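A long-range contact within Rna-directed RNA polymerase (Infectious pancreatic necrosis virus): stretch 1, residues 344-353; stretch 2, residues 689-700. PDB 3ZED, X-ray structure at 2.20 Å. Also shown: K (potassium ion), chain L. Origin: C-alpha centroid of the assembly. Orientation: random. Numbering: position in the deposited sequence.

Stretch 1, residues 344-353: KLNITNTQTP
Stretch 2 (689-700) SFDPKARPQTPR

The contact joins two irregular segments more than 340 residues apart in sequence, held chiefly by three hydrogen bonds to backbone carbonyls and burying 568 Å² over both sides. Neither stretch forms a regular helix or strand, although Pro692 to Ala694 have helical phi/psi values. The backbones come nearest at Thr350–Arg695 (CA–CA 4.9 Å) and Gln351–Gln697 (CA–CA 5.1 Å), so the register advances in the same direction along both stretches.

Gln351 (phi/psi -82/77) anchors this register. Its N donates to Pro696 O at 3.0 Å, and its side chain (chi1 m, chi2 t, chi3 62°) turns NE2 onto Arg695 O at 2.7 Å, so backbone and amide satisfy successive carbonyls. Thr350 (-148/153) brings its CA to 3.4 Å from the same Pro696 O, a CA-H...O contact.

The CA-to-CB bond of Arg695 (-61/128; chi1 m, chi2 t, chi3 m, chi4 160°) points toward stretch 1, and its NH1 donates to Ile347 O at 2.7 Å, with the carbonyl at the guanidinium edge. NE donates to Pro692 O at 2.8 Å, fixing the group within its own loop, while Gln351 CG lies over one guanidinium face. Nearby, Phe690 (chi1 t, chi2 57°) places CE1 3.4 Å from Thr348 O.

The receiving turn is braced internally by Asn349 (chi1 p): Asn346 N and Thr350 OG1 donate to Asn349 OD1 at 3.0 and 2.7 Å, and Asn349 N reaches Asn346 O at 3.1 Å.

Beyond Gln351, one water receives from Thr698 N at 3.1 Å and donates to Gln351 O at 2.9 Å. The same water and Thr698 OG1 (chi1 p) each bind potassium at 2.8 Å, with the remaining ligands elsewhere in the structure. Leu345 (chi1 m, chi2 t) adds an apolar contact, CD1 lying 3.9 Å from Pro699 CG.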

# COMPACT_ATOMS: atom_id res chain seq x y z
N LYS B 344 12.87 -7.10 3.27
CA LYS B 344 11.94 -8.06 2.65
C LYS B 344 11.94 -9.33 3.53
O LYS B 344 12.40 -10.39 3.10
CB LYS B 344 12.32 -8.37 1.17
CG LYS B 344 12.66 -7.16 0.30
CD LYS B 344 11.48 -6.26 -0.04
CE LYS B 344 11.96 -5.05 -0.81
NZ LYS B 344 10.83 -4.17 -1.22
N LEU B 345 11.47 -9.18 4.79
CA LEU B 345 11.48 -10.28 5.75
C LEU B 345 10.06 -10.75 6.02
O LEU B 345 9.18 -9.95 6.37
CB LEU B 345 12.21 -9.87 7.04
CG LEU B 345 13.58 -9.15 6.86
CD1 LEU B 345 14.14 -8.66 8.22
CD2 LEU B 345 14.63 -10.04 6.18
N ASN B 346 9.81 -12.05 5.82
CA ASN B 346 8.48 -12.62 6.01
C ASN B 346 8.59 -14.04 6.53
O ASN B 346 9.69 -14.57 6.65
CB ASN B 346 7.63 -12.54 4.72
CG ASN B 346 8.23 -13.26 3.56
OD1 ASN B 346 8.34 -14.48 3.54
ND2 ASN B 346 8.65 -12.51 2.56
N ILE B 347 7.45 -14.66 6.84
CA ILE B 347 7.34 -16.00 7.42
C ILE B 347 8.03 -17.10 6.55
O ILE B 347 8.41 -18.13 7.10
CB ILE B 347 5.85 -16.33 7.71
CG1 ILE B 347 5.68 -17.44 8.76
CG2 ILE B 347 5.02 -16.55 6.43
CD1 ILE B 347 4.30 -17.47 9.47
N THR B 348 8.22 -16.89 5.24
CA THR B 348 8.82 -17.91 4.39
C THR B 348 10.36 -17.87 4.46
O THR B 348 10.99 -18.86 4.09
CB THR B 348 8.31 -17.83 2.93
OG1 THR B 348 8.87 -16.68 2.27
CG2 THR B 348 6.79 -17.82 2.84
N ASN B 349 10.96 -16.77 4.94
CA ASN B 349 12.43 -16.65 5.01
C ASN B 349 12.93 -16.20 6.40
O ASN B 349 14.13 -16.07 6.60
CB ASN B 349 12.95 -15.67 3.93
CG ASN B 349 12.44 -14.24 4.04
OD1 ASN B 349 12.28 -13.65 5.11
ND2 ASN B 349 12.27 -13.60 2.90
N THR B 350 12.01 -15.92 7.34
CA THR B 350 12.35 -15.43 8.69
C THR B 350 11.32 -15.93 9.68
O THR B 350 10.18 -16.15 9.30
CB THR B 350 12.40 -13.86 8.66
OG1 THR B 350 13.29 -13.41 7.62
CG2 THR B 350 12.79 -13.23 10.01
N GLN B 351 11.70 -16.09 10.95
CA GLN B 351 10.77 -16.51 12.00
C GLN B 351 9.99 -15.27 12.48
O GLN B 351 10.31 -14.68 13.51
CB GLN B 351 11.52 -17.23 13.13
CG GLN B 351 11.97 -18.61 12.67
CD GLN B 351 12.74 -19.36 13.71
OE1 GLN B 351 12.24 -19.68 14.80
NE2 GLN B 351 13.95 -19.74 13.35
N THR B 352 9.00 -14.86 11.67
CA THR B 352 8.12 -13.71 11.91
C THR B 352 6.70 -13.99 11.40
O THR B 352 6.59 -14.62 10.36
CB THR B 352 8.69 -12.43 11.19
OG1 THR B 352 7.73 -11.37 11.28
CG2 THR B 352 8.99 -12.64 9.71
N PRO B 353 5.63 -13.45 12.02
CA PRO B 353 4.28 -13.61 11.42
C PRO B 353 4.08 -12.75 10.15
O PRO B 353 3.08 -12.92 9.45
CB PRO B 353 3.32 -13.12 12.53
CG PRO B 353 4.13 -12.19 13.34
CD PRO B 353 5.56 -12.69 13.29
N SER B 689 15.72 -25.37 -1.35
CA SER B 689 14.91 -26.28 -0.55
C SER B 689 14.51 -25.56 0.74
O SER B 689 15.24 -24.67 1.20
CB SER B 689 15.69 -27.56 -0.25
OG SER B 689 16.88 -27.23 0.44
N PHE B 690 13.36 -25.93 1.32
CA PHE B 690 12.88 -25.24 2.51
C PHE B 690 12.92 -26.11 3.75
O PHE B 690 12.33 -27.20 3.79
CB PHE B 690 11.45 -24.69 2.31
CG PHE B 690 10.84 -23.94 3.47
CD1 PHE B 690 11.47 -22.82 4.01
CD2 PHE B 690 9.59 -24.30 3.98
CE1 PHE B 690 10.87 -22.08 5.04
CE2 PHE B 690 8.99 -23.56 5.00
CZ PHE B 690 9.63 -22.45 5.53
N ASP B 691 13.56 -25.57 4.79
CA ASP B 691 13.63 -26.11 6.13
C ASP B 691 13.14 -24.98 7.05
O ASP B 691 13.86 -23.97 7.15
CB ASP B 691 15.05 -26.60 6.48
CG ASP B 691 15.24 -27.23 7.85
OD1 ASP B 691 14.22 -27.42 8.57
OD2 ASP B 691 16.39 -27.58 8.20
N PRO B 692 11.91 -25.08 7.63
CA PRO B 692 11.40 -23.97 8.48
C PRO B 692 12.29 -23.65 9.68
O PRO B 692 12.39 -22.48 10.07
CB PRO B 692 10.01 -24.47 8.94
CG PRO B 692 9.64 -25.59 8.02
CD PRO B 692 10.94 -26.20 7.55
N LYS B 693 12.95 -24.67 10.26
CA LYS B 693 13.85 -24.53 11.42
C LYS B 693 15.13 -23.75 11.05
O LYS B 693 15.75 -23.15 11.93
CB LYS B 693 14.22 -25.91 11.99
N ALA B 694 15.49 -23.75 9.75
CA ALA B 694 16.68 -23.07 9.24
C ALA B 694 16.46 -21.56 8.98
O ALA B 694 17.43 -20.85 8.70
CB ALA B 694 17.14 -23.75 7.96
N ARG B 695 15.19 -21.08 9.07
CA ARG B 695 14.86 -19.66 8.89
C ARG B 695 15.56 -18.81 9.96
O ARG B 695 15.46 -19.12 11.15
CB ARG B 695 13.35 -19.43 8.99
CG ARG B 695 12.54 -19.85 7.77
CD ARG B 695 11.05 -19.69 8.04
NE ARG B 695 10.62 -20.47 9.20
CZ ARG B 695 9.51 -20.24 9.90
NH1 ARG B 695 8.70 -19.24 9.57
NH2 ARG B 695 9.21 -21.00 10.94
N PRO B 696 16.29 -17.74 9.58
CA PRO B 696 16.92 -16.89 10.60
C PRO B 696 15.88 -16.22 11.48
O PRO B 696 14.74 -15.99 11.06
CB PRO B 696 17.67 -15.84 9.77
CG PRO B 696 17.78 -16.41 8.40
CD PRO B 696 16.54 -17.23 8.22
N GLN B 697 16.27 -15.92 12.72
CA GLN B 697 15.41 -15.23 13.67
C GLN B 697 15.35 -13.74 13.28
O GLN B 697 16.11 -13.33 12.40
CB GLN B 697 15.91 -15.44 15.10
CG GLN B 697 15.65 -16.86 15.61
CD GLN B 697 16.23 -17.11 16.98
OE1 GLN B 697 17.32 -16.65 17.32
NE2 GLN B 697 15.53 -17.90 17.79
N THR B 698 14.44 -12.95 13.89
CA THR B 698 14.31 -11.51 13.58
C THR B 698 15.61 -10.73 13.91
O THR B 698 16.34 -11.14 14.82
CB THR B 698 13.11 -10.90 14.33
OG1 THR B 698 13.24 -11.17 15.74
CG2 THR B 698 11.75 -11.36 13.78
N PRO B 699 15.91 -9.60 13.22
CA PRO B 699 17.13 -8.83 13.55
C PRO B 699 17.17 -8.31 14.99
O PRO B 699 18.24 -8.33 15.60
CB PRO B 699 17.09 -7.67 12.56
CG PRO B 699 16.21 -8.12 11.45
CD PRO B 699 15.18 -8.99 12.09
N ARG B 700 16.03 -7.87 15.55
CA ARG B 700 15.96 -7.40 16.94
C ARG B 700 15.19 -8.41 17.78
O ARG B 700 14.26 -9.05 17.27
CB ARG B 700 15.33 -6.01 17.04
CG ARG B 700 15.89 -4.99 16.07
CD ARG B 700 16.75 -3.93 16.72
NE ARG B 700 17.32 -3.06 15.69
CZ ARG B 700 18.15 -2.05 15.92
NH1 ARG B 700 18.54 -1.75 17.16
NH2 ARG B 700 18.61 -1.33 14.90
K K L . 12.28 -13.13 17.49
O HOH W 1 12.52 -14.87 15.38